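Side-chain contacts in DNA ligase (Archaeoglobus fulgidus, PDB 3GDE), which probably seals nicks in double-stranded DNA during replication, recombination and repair, using ATP and passing through an adenylated lysine: residues H444-F449 with E481-L486; L68-L73 with G92-V97; E14-I19 with T26-A31; V117-E122 with T144-L149; E85-E90 with E99-K104. All coordinates share one frame; numbering follows the deposited sequence.

Contact 1: H444-F449 with E481-L486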
# COMPACT_ATOMS: atom_id res chain seq x y z
N HIS A 444 28.86 -14.03 0.87
CA HIS A 444 28.68 -12.58 1.02
C HIS A 444 27.32 -12.08 0.50
O HIS A 444 27.02 -10.89 0.58
CB HIS A 444 29.83 -11.83 0.32
CG HIS A 444 29.88 -12.07 -1.16
ND1 HIS A 444 30.29 -13.27 -1.70
CD2 HIS A 444 29.59 -11.27 -2.21
CE1 HIS A 444 30.24 -13.20 -3.02
NE2 HIS A 444 29.81 -11.99 -3.35
N TRP A 445 26.51 -13.00 -0.02
CA TRP A 445 25.16 -12.68 -0.49
C TRP A 445 24.10 -13.47 0.25
O TRP A 445 24.31 -14.63 0.62
CB TRP A 445 25.00 -13.00 -1.98
CG TRP A 445 25.80 -12.17 -2.92
CD1 TRP A 445 26.13 -10.85 -2.78
CD2 TRP A 445 26.34 -12.59 -4.18
NE1 TRP A 445 26.87 -10.44 -3.86
CE2 TRP A 445 27.01 -11.48 -4.74
CE3 TRP A 445 26.33 -13.80 -4.89
CZ2 TRP A 445 27.66 -11.54 -5.97
CZ3 TRP A 445 26.99 -13.86 -6.12
CH2 TRP A 445 27.64 -12.73 -6.65
N LEU A 446 22.94 -12.85 0.44
CA LEU A 446 21.72 -13.58 0.76
C LEU A 446 21.35 -14.41 -0.47
O LEU A 446 21.45 -13.93 -1.60
CB LEU A 446 20.60 -12.62 1.13
CG LEU A 446 20.79 -11.81 2.41
CD1 LEU A 446 19.84 -10.63 2.39
CD2 LEU A 446 20.60 -12.66 3.66
N SER A 447 20.95 -15.66 -0.25
CA SER A 447 20.66 -16.57 -1.37
C SER A 447 19.19 -16.99 -1.43
O SER A 447 18.68 -17.35 -2.49
CB SER A 447 21.55 -17.82 -1.29
OG SER A 447 21.22 -18.61 -0.16
N SER A 448 18.53 -16.90 -0.27
CA SER A 448 17.18 -17.42 -0.06
C SER A 448 16.35 -16.43 0.77
O SER A 448 16.89 -15.78 1.66
CB SER A 448 17.31 -18.73 0.69
OG SER A 448 16.08 -19.40 0.74
N PHE A 449 15.04 -16.34 0.50
CA PHE A 449 14.17 -15.30 1.10
C PHE A 449 12.83 -15.84 1.58
O PHE A 449 12.14 -16.54 0.85
CB PHE A 449 13.93 -14.14 0.11
CG PHE A 449 15.20 -13.56 -0.45
CD1 PHE A 449 15.74 -14.06 -1.63
CD2 PHE A 449 15.85 -12.52 0.20
CE1 PHE A 449 16.93 -13.53 -2.16
CE2 PHE A 449 17.04 -11.98 -0.32
CZ PHE A 449 17.58 -12.48 -1.50
N GLU A 481 22.53 -5.70 -0.20
CA GLU A 481 22.87 -4.36 0.25
C GLU A 481 21.67 -3.62 0.85
O GLU A 481 21.82 -2.89 1.82
CB GLU A 481 23.53 -3.53 -0.85
CG GLU A 481 24.88 -4.08 -1.33
CD GLU A 481 25.95 -4.09 -0.24
OE1 GLU A 481 26.34 -5.19 0.22
OE2 GLU A 481 26.37 -2.98 0.17
N MET A 482 20.49 -3.82 0.27
CA MET A 482 19.30 -3.17 0.80
C MET A 482 18.67 -3.85 2.02
O MET A 482 17.92 -3.22 2.75
CB MET A 482 18.26 -2.89 -0.30
CG MET A 482 17.44 -4.07 -0.77
SD MET A 482 16.35 -3.52 -2.11
CE MET A 482 17.52 -3.39 -3.46
N PHE A 483 19.02 -5.12 2.25
CA PHE A 483 18.48 -5.90 3.37
C PHE A 483 19.34 -5.91 4.61
O PHE A 483 18.83 -6.04 5.72
CB PHE A 483 18.32 -7.35 2.97
CG PHE A 483 16.99 -7.67 2.41
CD1 PHE A 483 15.84 -7.12 2.97
CD2 PHE A 483 16.88 -8.56 1.35
CE1 PHE A 483 14.61 -7.42 2.46
CE2 PHE A 483 15.66 -8.89 0.83
CZ PHE A 483 14.52 -8.31 1.38
N ARG A 484 20.65 -5.83 4.39
CA ARG A 484 21.63 -5.84 5.47
C ARG A 484 21.25 -4.94 6.67
O ARG A 484 21.23 -5.43 7.79
CB ARG A 484 23.04 -5.52 4.93
CG ARG A 484 24.15 -5.72 5.95
CD ARG A 484 25.54 -5.51 5.34
NE ARG A 484 26.18 -6.79 5.01
CZ ARG A 484 26.57 -7.16 3.79
NH1 ARG A 484 26.40 -6.35 2.74
NH2 ARG A 484 27.14 -8.35 3.62
N PRO A 485 20.93 -3.64 6.43
CA PRO A 485 20.58 -2.74 7.55
C PRO A 485 19.35 -3.18 8.34
O PRO A 485 19.19 -2.80 9.50
CB PRO A 485 20.29 -1.41 6.86
CG PRO A 485 20.93 -1.50 5.53
CD PRO A 485 20.87 -2.94 5.13
N LEU A 486 18.50 -3.98 7.71
CA LEU A 486 17.23 -4.39 8.28
C LEU A 486 17.31 -5.69 9.07
O LEU A 486 16.29 -6.17 9.56
CB LEU A 486 16.16 -4.51 7.18
CG LEU A 486 15.92 -3.34 6.22
CD1 LEU A 486 14.71 -3.65 5.35
CD2 LEU A 486 15.72 -1.99 6.94
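Two phenylalanines, Phe449 and Phe483, meet rim to rim, neither ring lying over the face of the other. Their planes are inclined at 36°, the centroids stand 5.8 Å apart, and the closest approach is Phe449 CE2 to Phe483 CE2 at 3.6 Å, so the rings share a border and do not stack. Beside them Leu446 comes in at about a right angle to the Phe483 side chain, with its CD1 methyl 3.7 Å from Phe483 CB and 3.8 Å from Phe483 CD2; Leu446 CG lies anti to its carbonyl carbon (chi1 -66°), which sends this branch toward the helix. The pattern belongs to the C-terminal OB-fold domain, where helix 473-483 lies against strand 446-454 of the curled antiparallel sheet. A classic beta bulge, Ser447 and Ser448 both facing Glu436, interrupts the strand between the two apolar residues that reach the helix. Phe483 also stacks on Phe497, while Phe449 meets Phe503 edge-to-face. An alanine in place of Phe483 would probably open a gap beneath Leu446 CD1 and leave the Phe449 ring without its rim neighbour. At the exposed margin the guanidinium of Arg484 passes His444, its NH2 4.0 Å from His444 O, while NH1 makes a salt bridge with Glu481 OE1 at 2.8 Å, a strongly bent and weak hydrogen bond.

Contact 2: L68-L73 with G92-V97; sequences LLYEAL and GDLGLV
Leu69 is the first residue of 68-73 to meet the other helix, and it does so through two atoms: its CD2 lies 3.8 Å from Leu94 CD2, and its CB 3.9 Å from that same methyl. Tyr70 follows through ring atom CE2, 3.8 Å from Leu94 CD1, the methyl approaching the ring obliquely. One turn beyond Leu69 comes Leu73, whose CD1 is 4.2 Å from Leu94 CD1. A single leucine thus serves three partners, its two methyls dividing the work: CG stands opposite the backbone N (chi1 -162°), and from there CD2 turns to Leu69 while CD1 turns to Tyr70 and Leu73. A glycine replacing Leu94 would probably leave all three without their common apolar partner and open a gap between the helices. The start of the second helix is fixed by Asp93 at the N-cap, whose OD2 accepts from Leu96 N at 3.0 Å through its anti lone pair and also forms a salt bridge with Arg160. All four touching side chains are buried. Around them, Ile84 and Ile88 of helix 81-91 pack on Tyr70, Tyr147 of helix 135-149 on Leu69, and Thr159 of helix 152-162 on Leu94.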
# COMPACT_ATOMS: atom_id res chain seq x y z
N LEU A 68 19.50 7.00 9.50
CA LEU A 68 19.26 8.27 10.19
C LEU A 68 18.89 8.08 11.64
O LEU A 68 19.31 8.86 12.50
CB LEU A 68 18.17 9.09 9.48
CG LEU A 68 18.60 9.97 8.31
CD1 LEU A 68 19.24 9.15 7.20
CD2 LEU A 68 17.42 10.76 7.78
N LEU A 69 18.10 7.05 11.93
CA LEU A 69 17.74 6.69 13.30
C LEU A 69 18.96 6.31 14.14
O LEU A 69 19.09 6.74 15.30
CB LEU A 69 16.70 5.56 13.33
CG LEU A 69 15.22 5.90 13.51
CD1 LEU A 69 14.85 7.24 12.88
CD2 LEU A 69 14.34 4.80 12.97
N TYR A 70 19.85 5.50 13.56
CA TYR A 70 21.10 5.12 14.21
C TYR A 70 21.95 6.32 14.65
O TYR A 70 22.37 6.40 15.80
CB TYR A 70 21.93 4.19 13.32
CG TYR A 70 21.49 2.74 13.37
CD1 TYR A 70 21.12 2.06 12.20
CD2 TYR A 70 21.45 2.05 14.57
CE1 TYR A 70 20.71 0.74 12.24
CE2 TYR A 70 21.05 0.72 14.63
CZ TYR A 70 20.68 0.07 13.45
OH TYR A 70 20.30 -1.24 13.51
N GLU A 71 22.18 7.25 13.73
CA GLU A 71 22.95 8.46 14.01
C GLU A 71 22.33 9.31 15.13
O GLU A 71 23.05 9.82 15.99
CB GLU A 71 23.13 9.30 12.75
CG GLU A 71 23.64 8.55 11.53
CD GLU A 71 25.16 8.43 11.48
OE1 GLU A 71 25.74 7.64 12.26
OE2 GLU A 71 25.77 9.12 10.63
N ALA A 72 21.00 9.46 15.11
CA ALA A 72 20.30 10.22 16.15
C ALA A 72 20.43 9.54 17.50
O ALA A 72 20.68 10.20 18.51
CB ALA A 72 18.83 10.42 15.79
N LEU A 73 20.28 8.22 17.52
CA LEU A 73 20.44 7.43 18.73
C LEU A 73 21.87 7.47 19.27
O LEU A 73 22.08 7.50 20.48
CB LEU A 73 19.95 5.99 18.50
CG LEU A 73 18.42 5.81 18.41
CD1 LEU A 73 18.02 4.43 17.88
CD2 LEU A 73 17.73 6.07 19.74
N GLY A 92 15.85 -7.46 18.79
CA GLY A 92 14.97 -7.82 17.68
C GLY A 92 14.09 -6.68 17.17
O GLY A 92 13.26 -6.87 16.28
N ASP A 93 14.29 -5.48 17.73
CA ASP A 93 13.47 -4.32 17.40
C ASP A 93 14.22 -3.05 17.76
O ASP A 93 14.75 -2.95 18.86
CB ASP A 93 12.14 -4.39 18.18
CG ASP A 93 11.21 -3.26 17.83
OD1 ASP A 93 10.57 -3.32 16.77
OD2 ASP A 93 11.12 -2.29 18.62
N LEU A 94 14.25 -2.09 16.84
CA LEU A 94 14.93 -0.82 17.11
C LEU A 94 14.18 0.02 18.15
O LEU A 94 14.80 0.80 18.87
CB LEU A 94 15.17 -0.02 15.83
CG LEU A 94 16.21 1.11 15.90
CD1 LEU A 94 17.64 0.60 16.19
CD2 LEU A 94 16.20 1.91 14.62
N GLY A 95 12.85 -0.16 18.23
CA GLY A 95 12.03 0.51 19.23
C GLY A 95 12.48 0.15 20.64
O GLY A 95 12.68 1.04 21.47
N LEU A 96 12.66 -1.14 20.89
CA LEU A 96 13.12 -1.63 22.19
C LEU A 96 14.54 -1.19 22.51
O LEU A 96 14.90 -1.00 23.67
CB LEU A 96 12.99 -3.16 22.27
CG LEU A 96 11.57 -3.75 22.21
CD1 LEU A 96 11.62 -5.27 22.16
CD2 LEU A 96 10.70 -3.27 23.38
N VAL A 97 15.36 -1.02 21.47
CA VAL A 97 16.70 -0.49 21.63
C VAL A 97 16.66 0.99 22.01
O VAL A 97 17.37 1.42 22.93
CB VAL A 97 17.56 -0.70 20.37
CG1 VAL A 97 18.92 0.01 20.51
CG2 VAL A 97 17.76 -2.18 20.11

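Contact 3: E14-I19 with T26-A31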
# COMPACT_ATOMS: atom_id res chain seq x y z
N GLU A 14 1.62 0.23 24.58
CA GLU A 14 2.35 -0.79 25.31
C GLU A 14 1.40 -1.84 25.90
O GLU A 14 1.67 -3.04 25.82
CB GLU A 14 3.18 -0.15 26.41
CG GLU A 14 4.30 -1.04 26.87
CD GLU A 14 4.14 -1.50 28.30
OE1 GLU A 14 3.02 -1.93 28.67
OE2 GLU A 14 5.14 -1.42 29.05
N ARG A 15 0.28 -1.37 26.46
CA ARG A 15 -0.73 -2.25 27.04
C ARG A 15 -1.43 -3.14 25.99
O ARG A 15 -1.84 -4.25 26.29
CB ARG A 15 -1.73 -1.43 27.85
CG ARG A 15 -1.33 -1.26 29.31
CD ARG A 15 -1.94 -0.01 29.97
NE ARG A 15 -0.94 1.06 30.10
CZ ARG A 15 -0.14 1.23 31.16
NH1 ARG A 15 -0.23 0.42 32.21
NH2 ARG A 15 0.76 2.22 31.16
N LEU A 16 -1.52 -2.65 24.75
CA LEU A 16 -2.13 -3.40 23.65
C LEU A 16 -1.27 -4.57 23.19
O LEU A 16 -1.80 -5.52 22.59
CB LEU A 16 -2.40 -2.49 22.46
CG LEU A 16 -3.45 -1.39 22.53
CD1 LEU A 16 -3.51 -0.70 21.18
CD2 LEU A 16 -4.83 -1.92 22.94
N GLU A 17 0.03 -4.49 23.43
CA GLU A 17 0.97 -5.54 23.02
C GLU A 17 0.67 -6.90 23.66
O GLU A 17 0.88 -7.94 23.06
CB GLU A 17 2.41 -5.14 23.35
CG GLU A 17 2.88 -3.90 22.63
CD GLU A 17 4.34 -3.94 22.24
OE1 GLU A 17 5.00 -4.99 22.45
OE2 GLU A 17 4.82 -2.91 21.71
N LYS A 18 0.16 -6.86 24.89
CA LYS A 18 -0.17 -8.04 25.67
C LYS A 18 -1.45 -8.70 25.16
O LYS A 18 -1.68 -9.90 25.38
CB LYS A 18 -0.27 -7.64 27.15
CG LYS A 18 -1.11 -8.53 28.09
CD LYS A 18 -2.50 -7.93 28.35
CE LYS A 18 -3.08 -8.39 29.68
NZ LYS A 18 -2.33 -7.81 30.84
N ILE A 19 -2.28 -7.92 24.48
CA ILE A 19 -3.62 -8.35 24.10
C ILE A 19 -3.60 -8.99 22.72
O ILE A 19 -3.19 -8.37 21.73
CB ILE A 19 -4.62 -7.18 24.19
CG1 ILE A 19 -4.70 -6.67 25.64
CG2 ILE A 19 -6.01 -7.59 23.70
CD1 ILE A 19 -5.17 -5.23 25.78
N THR A 26 -10.12 -4.15 19.58
CA THR A 26 -11.16 -3.26 19.07
C THR A 26 -11.81 -2.41 20.19
O THR A 26 -11.96 -1.19 20.06
CB THR A 26 -12.22 -4.07 18.27
OG1 THR A 26 -11.60 -4.72 17.16
CG2 THR A 26 -13.35 -3.18 17.76
N ALA A 27 -12.16 -3.06 21.30
CA ALA A 27 -12.87 -2.41 22.40
C ALA A 27 -11.97 -1.44 23.20
O ALA A 27 -12.39 -0.33 23.53
CB ALA A 27 -13.53 -3.47 23.31
N ARG A 28 -10.74 -1.86 23.48
CA ARG A 28 -9.73 -0.98 24.08
C ARG A 28 -9.48 0.27 23.25
O ARG A 28 -9.43 1.37 23.79
CB ARG A 28 -8.41 -1.72 24.30
CG ARG A 28 -8.48 -2.80 25.36
CD ARG A 28 -8.56 -2.20 26.75
NE ARG A 28 -7.25 -1.85 27.30
CZ ARG A 28 -6.76 -2.34 28.43
NH1 ARG A 28 -7.46 -3.21 29.15
NH2 ARG A 28 -5.56 -1.95 28.85
N ILE A 29 -9.32 0.09 21.94
CA ILE A 29 -9.02 1.21 21.03
C ILE A 29 -10.20 2.18 20.89
O ILE A 29 -9.99 3.39 20.87
CB ILE A 29 -8.55 0.71 19.64
CG1 ILE A 29 -7.21 -0.03 19.78
CG2 ILE A 29 -8.45 1.90 18.62
CD1 ILE A 29 -6.78 -0.79 18.52
N ALA A 30 -11.42 1.64 20.80
CA ALA A 30 -12.64 2.45 20.78
C ALA A 30 -12.76 3.32 22.02
O ALA A 30 -13.01 4.53 21.91
CB ALA A 30 -13.89 1.55 20.65
N ALA A 31 -12.59 2.71 23.19
CA ALA A 31 -12.62 3.43 24.47
C ALA A 31 -11.65 4.60 24.51
O ALA A 31 -12.02 5.70 24.91
CB ALA A 31 -12.35 2.46 25.66
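Packing between consecutive helices, half core and half surface, joins the end of helix 6-16 and the loop after it to helix 22-34, near the start of the N-terminal, DNA-binding part of the ligase. On the buried side Leu16 divides its methyls between two residues: CD1 lies 4.0 Å from Ile29 CG1, the two side chains crossing at about a right angle, while CD2 lies 3.8 Å from Arg28 CB as these chains slide past each other in opposite directions. On the exposed side Arg28 supplies an aliphatic stem and a flat guanidinium head. Its chain folds at chi2 (-73°) and again at chi3 (-84°), which swings the guanidinium back over Ile19, and the CD1 methyl of Ile19 sits 4.2 Å above the guanidinium plane, over its centre. The same methyl is 4.1 Å from Arg28 CG, so one isoleucine tip is embraced by stem and head together. Arg28 NH2 ends 4.0 Å from Arg15 CB, touching that arginine near its root; the distal part of Arg15 leads elsewhere, its NE donating to Glu11 O. Arg15 NE stays 5.7 Å from Arg28 NH2, so the two like charges are near but not in contact. Beneath the exposed margin, Leu16 and Ile29 both rest on Ile49 of helix 39-49, and Ala178 of helix 172-182 packs against Ile29.

Contact 4: V117-E122 with T144-L149; sequences VRKVRE and TGLYGL
Leu146 is the first residue of 144-149 to touch helix 117-129, and its partner is the aliphatic run of Lys119. The methyl CD1 of Leu146 lies 4.0 Å from Lys119 CD, the two side chains sliding past each other in opposite directions. Three residues along, Leu149 approaches the same lysine farther out and at about a right angle: Leu149 CD2 stands 3.9 Å from Lys119 CE and 4.1 Å from Lys119 NZ. Lys119 reaches both leucines because its CG stands anti to the backbone N (chi1 -158°) and the rest of the chain, bent at each later torsion, runs across to the neighbouring helix. Its methylenes therefore do the work of an apolar residue, while the amino group ends beside Leu149, at the exposed side of the contact. No hydrogen bond or salt bridge joins the two segments. Leu115, in the loop before helix 117-129, packs on both Val120 and Leu149, and Leu158 of helix 152-162 touches Val120. The contact is helix-to-helix packing at the surface of the N-terminal helical domain, the DNA-binding domain in ligases of this family.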
# COMPACT_ATOMS: atom_id res chain seq x y z
N VAL A 117 1.87 14.97 21.15
CA VAL A 117 1.57 14.47 19.82
C VAL A 117 1.69 15.63 18.83
O VAL A 117 2.14 15.45 17.69
CB VAL A 117 0.16 13.84 19.80
CG1 VAL A 117 -0.20 13.34 18.40
CG2 VAL A 117 0.07 12.72 20.84
N ARG A 118 1.31 16.83 19.26
CA ARG A 118 1.37 18.01 18.41
C ARG A 118 2.82 18.31 17.99
O ARG A 118 3.08 18.52 16.81
CB ARG A 118 0.71 19.20 19.11
CG ARG A 118 0.12 20.25 18.14
CD ARG A 118 -1.33 19.94 17.67
NE ARG A 118 -1.75 18.56 17.94
CZ ARG A 118 -1.70 17.55 17.07
NH1 ARG A 118 -1.26 17.73 15.83
NH2 ARG A 118 -2.10 16.34 17.46
N LYS A 119 3.74 18.31 18.95
CA LYS A 119 5.17 18.47 18.66
C LYS A 119 5.73 17.37 17.74
O LYS A 119 6.52 17.66 16.84
CB LYS A 119 6.01 18.56 19.93
CG LYS A 119 7.36 19.23 19.69
CD LYS A 119 8.48 18.57 20.48
CE LYS A 119 9.40 19.64 21.08
NZ LYS A 119 8.91 20.05 22.46
N VAL A 120 5.33 16.12 17.98
CA VAL A 120 5.72 15.00 17.11
C VAL A 120 5.27 15.25 15.66
O VAL A 120 6.05 15.14 14.73
CB VAL A 120 5.16 13.64 17.61
CG1 VAL A 120 5.39 12.55 16.57
CG2 VAL A 120 5.82 13.25 18.92
N ARG A 121 4.00 15.61 15.51
CA ARG A 121 3.44 15.98 14.22
C ARG A 121 4.20 17.12 13.53
O ARG A 121 4.50 17.03 12.35
CB ARG A 121 1.98 16.37 14.40
CG ARG A 121 1.31 16.84 13.14
CD ARG A 121 0.65 15.65 12.50
NE ARG A 121 1.34 15.24 11.30
CZ ARG A 121 1.15 14.08 10.68
NH1 ARG A 121 0.31 13.18 11.16
NH2 ARG A 121 1.84 13.82 9.58
N GLU A 122 4.50 18.18 14.28
CA GLU A 122 5.19 19.37 13.74
C GLU A 122 6.61 19.03 13.29
O GLU A 122 7.02 19.43 12.20
CB GLU A 122 5.25 20.52 14.76
CG GLU A 122 3.92 20.88 15.42
CD GLU A 122 3.04 21.84 14.61
OE1 GLU A 122 2.06 22.35 15.21
OE2 GLU A 122 3.32 22.09 13.40
N THR A 144 17.23 13.79 16.71
CA THR A 144 18.06 13.90 17.92
C THR A 144 17.43 14.79 19.00
O THR A 144 17.50 14.48 20.19
CB THR A 144 19.47 14.46 17.57
OG1 THR A 144 20.16 13.54 16.72
CG2 THR A 144 20.33 14.73 18.83
N GLY A 145 16.82 15.90 18.57
CA GLY A 145 16.12 16.78 19.47
C GLY A 145 14.90 16.11 20.08
O GLY A 145 14.57 16.35 21.24
N LEU A 146 14.24 15.27 19.29
CA LEU A 146 13.04 14.57 19.72
C LEU A 146 13.38 13.45 20.72
O LEU A 146 12.72 13.31 21.76
CB LEU A 146 12.31 14.00 18.49
CG LEU A 146 10.79 14.08 18.37
CD1 LEU A 146 10.27 15.52 18.55
CD2 LEU A 146 10.36 13.51 17.02
N TYR A 147 14.42 12.68 20.42
CA TYR A 147 14.89 11.63 21.32
C TYR A 147 15.44 12.17 22.64
O TYR A 147 15.36 11.50 23.66
CB TYR A 147 15.98 10.77 20.65
CG TYR A 147 15.49 9.72 19.70
CD1 TYR A 147 15.96 9.66 18.39
CD2 TYR A 147 14.55 8.75 20.10
CE1 TYR A 147 15.52 8.67 17.49
CE2 TYR A 147 14.10 7.76 19.22
CZ TYR A 147 14.59 7.73 17.92
OH TYR A 147 14.16 6.75 17.04
N GLY A 148 16.01 13.38 22.61
CA GLY A 148 16.46 14.06 23.82
C GLY A 148 15.34 14.47 24.77
O GLY A 148 15.57 14.63 25.96
N LEU A 149 14.13 14.63 24.25
CA LEU A 149 12.97 15.06 25.05
C LEU A 149 11.99 13.93 25.40
O LEU A 149 11.11 14.11 26.25
CB LEU A 149 12.20 16.16 24.31
CG LEU A 149 12.48 17.66 24.44
CD1 LEU A 149 13.71 18.03 25.24
CD2 LEU A 149 12.53 18.27 23.05

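Contact 5: E85-E90 with E99-K104; sequences ESMIRE and EQLIKK
Met87 reaches across from helix 81-91 to Leu101 and Gln100 of helix 94-108, and the course of its side chain explains the whole contact. The bond from CA to CB points toward the partner helix, and CG lies anti to the carbonyl carbon (chi1 -69°); neither CB nor CG comes within 4.2 Å of the other segment. The next torsion is extended (chi2 176°), which carries the sulfur straight outward until SD lies 3.8 Å from Leu101 CD2. There the chain bends, and the terminal methyl CE remains close to the same branch, 3.9 Å from Leu101 CD2. That methyl also reaches the neighbouring residue, with CE 4.2 Å from Gln100 CB. Leu101 thus offers one methyl to both the sulfur and the methyl of the thioether, in an oblique crossing of the side chains. Gln100 contributes the base of its side chain alone, since its amide end leads away from Met87. The interaction is wholly apolar across the two segments, and a long flexible thioether spans helices whose nearest CA atoms, those of Met87 and Gln100, are 9.4 Å apart. Helices 81-91 and 94-108 follow each other in the chain; Met87 also touches Val97 of helix 94-108, Ile84 packs on Leu101 from the first helix, and Ser77 of helix 66-77 also touches Leu101.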
# COMPACT_ATOMS: atom_id res chain seq x y z
N GLU A 85 23.69 -1.26 16.67
CA GLU A 85 23.37 -2.28 15.68
C GLU A 85 23.37 -3.68 16.28
O GLU A 85 22.46 -4.47 16.02
CB GLU A 85 24.30 -2.17 14.46
CG GLU A 85 24.00 -0.91 13.63
CD GLU A 85 25.08 -0.55 12.64
OE1 GLU A 85 26.19 -1.11 12.70
OE2 GLU A 85 24.81 0.32 11.77
N SER A 86 24.35 -3.99 17.13
CA SER A 86 24.33 -5.29 17.80
C SER A 86 23.14 -5.41 18.75
O SER A 86 22.59 -6.50 18.93
CB SER A 86 25.65 -5.57 18.54
OG SER A 86 25.61 -5.09 19.87
N MET A 87 22.74 -4.28 19.34
CA MET A 87 21.55 -4.23 20.19
C MET A 87 20.26 -4.55 19.43
O MET A 87 19.38 -5.21 19.97
CB MET A 87 21.43 -2.87 20.89
CG MET A 87 22.48 -2.58 21.96
SD MET A 87 22.32 -0.90 22.64
CE MET A 87 20.98 -1.16 23.81
N ILE A 88 20.14 -4.10 18.18
CA ILE A 88 18.95 -4.41 17.36
C ILE A 88 18.81 -5.92 17.11
O ILE A 88 17.71 -6.45 17.10
CB ILE A 88 18.85 -3.59 16.04
CG1 ILE A 88 17.37 -3.35 15.68
CG2 ILE A 88 19.60 -4.28 14.86
CD1 ILE A 88 17.13 -2.73 14.32
N ARG A 89 19.94 -6.60 16.93
CA ARG A 89 19.97 -8.05 16.74
C ARG A 89 19.77 -8.79 18.07
O ARG A 89 19.28 -9.92 18.08
CB ARG A 89 21.28 -8.49 16.06
CG ARG A 89 21.43 -7.93 14.65
CD ARG A 89 22.69 -8.44 13.95
NE ARG A 89 23.94 -7.92 14.53
CZ ARG A 89 24.56 -6.81 14.14
NH1 ARG A 89 24.07 -6.06 13.16
NH2 ARG A 89 25.69 -6.44 14.75
N GLU A 90 20.13 -8.14 19.17
CA GLU A 90 19.85 -8.65 20.52
C GLU A 90 18.37 -8.52 20.88
O GLU A 90 17.73 -9.49 21.27
CB GLU A 90 20.71 -7.92 21.55
CG GLU A 90 20.41 -8.30 23.01
CD GLU A 90 21.19 -7.46 24.04
OE1 GLU A 90 20.90 -7.61 25.25
OE2 GLU A 90 22.10 -6.67 23.64
N GLU A 99 14.22 2.61 23.46
CA GLU A 99 13.73 2.60 24.83
C GLU A 99 14.85 2.36 25.86
O GLU A 99 14.93 3.04 26.88
CB GLU A 99 12.64 1.55 24.99
CG GLU A 99 12.00 1.52 26.39
CD GLU A 99 11.18 0.26 26.64
OE1 GLU A 99 11.12 -0.64 25.77
OE2 GLU A 99 10.58 0.17 27.73
N GLN A 100 15.72 1.41 25.55
CA GLN A 100 16.83 1.05 26.42
C GLN A 100 17.89 2.14 26.49
O GLN A 100 18.37 2.46 27.57
CB GLN A 100 17.45 -0.29 25.97
CG GLN A 100 17.90 -1.17 27.12
CD GLN A 100 16.87 -1.24 28.24
OE1 GLN A 100 15.69 -1.57 28.03
NE2 GLN A 100 17.30 -0.91 29.46
N LEU A 101 18.23 2.72 25.35
CA LEU A 101 19.21 3.82 25.33
C LEU A 101 18.74 5.06 26.10
O LEU A 101 19.51 5.68 26.81
CB LEU A 101 19.59 4.20 23.90
CG LEU A 101 20.32 3.13 23.06
CD1 LEU A 101 20.60 3.65 21.67
CD2 LEU A 101 21.62 2.65 23.75
N ILE A 102 17.47 5.43 25.95
CA ILE A 102 16.92 6.59 26.65
C ILE A 102 16.75 6.31 28.16
O ILE A 102 16.99 7.19 28.98
CB ILE A 102 15.63 7.13 25.98
CG1 ILE A 102 15.97 8.11 24.85
CG2 ILE A 102 14.75 7.87 26.99
CD1 ILE A 102 16.53 7.52 23.60
N LYS A 103 16.38 5.08 28.50
CA LYS A 103 16.29 4.66 29.90
C LYS A 103 17.63 4.85 30.60
O LYS A 103 17.69 5.39 31.70
CB LYS A 103 15.83 3.20 30.00
CG LYS A 103 15.54 2.75 31.42
CD LYS A 103 15.22 1.27 31.46
CE LYS A 103 15.37 0.70 32.87
NZ LYS A 103 15.25 -0.79 32.90
N LYS A 104 18.71 4.41 29.95
CA LYS A 104 20.07 4.57 30.43
C LYS A 104 20.49 6.05 30.50
O LYS A 104 21.16 6.46 31.45
CB LYS A 104 21.02 3.75 29.55
CG LYS A 104 22.44 4.29 29.37
CD LYS A 104 22.91 4.13 27.91
CE LYS A 104 22.61 5.38 27.06
NZ LYS A 104 23.53 6.54 27.37

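Four of the five contacts illustrate how one helical domain is knitted together, while contact 1 lies in the OB-fold domain. Contacts 2 and 5 are the closest pair, their centres 7 Å apart: they share helix 94-108, and Tyr70 OH packs 3.4 Å from Ile88 CG2. Contact 4 adjoins contact 2 through Ala72 CA and Thr144 OG1 at 3.4 Å, and contact 5 through Tyr147 O and Ile102 CG1 at 3.6 Å. Contact 3 is separate, its centre about 25 Å from that of contact 2. Contact 1 comes within about 4 Å of contact 2 at the nearest atoms, consistent with the closed conformation. All five lie away from the predicted ATP-binding residues and Lys252, the predicted site of the AMP-lysine intermediate.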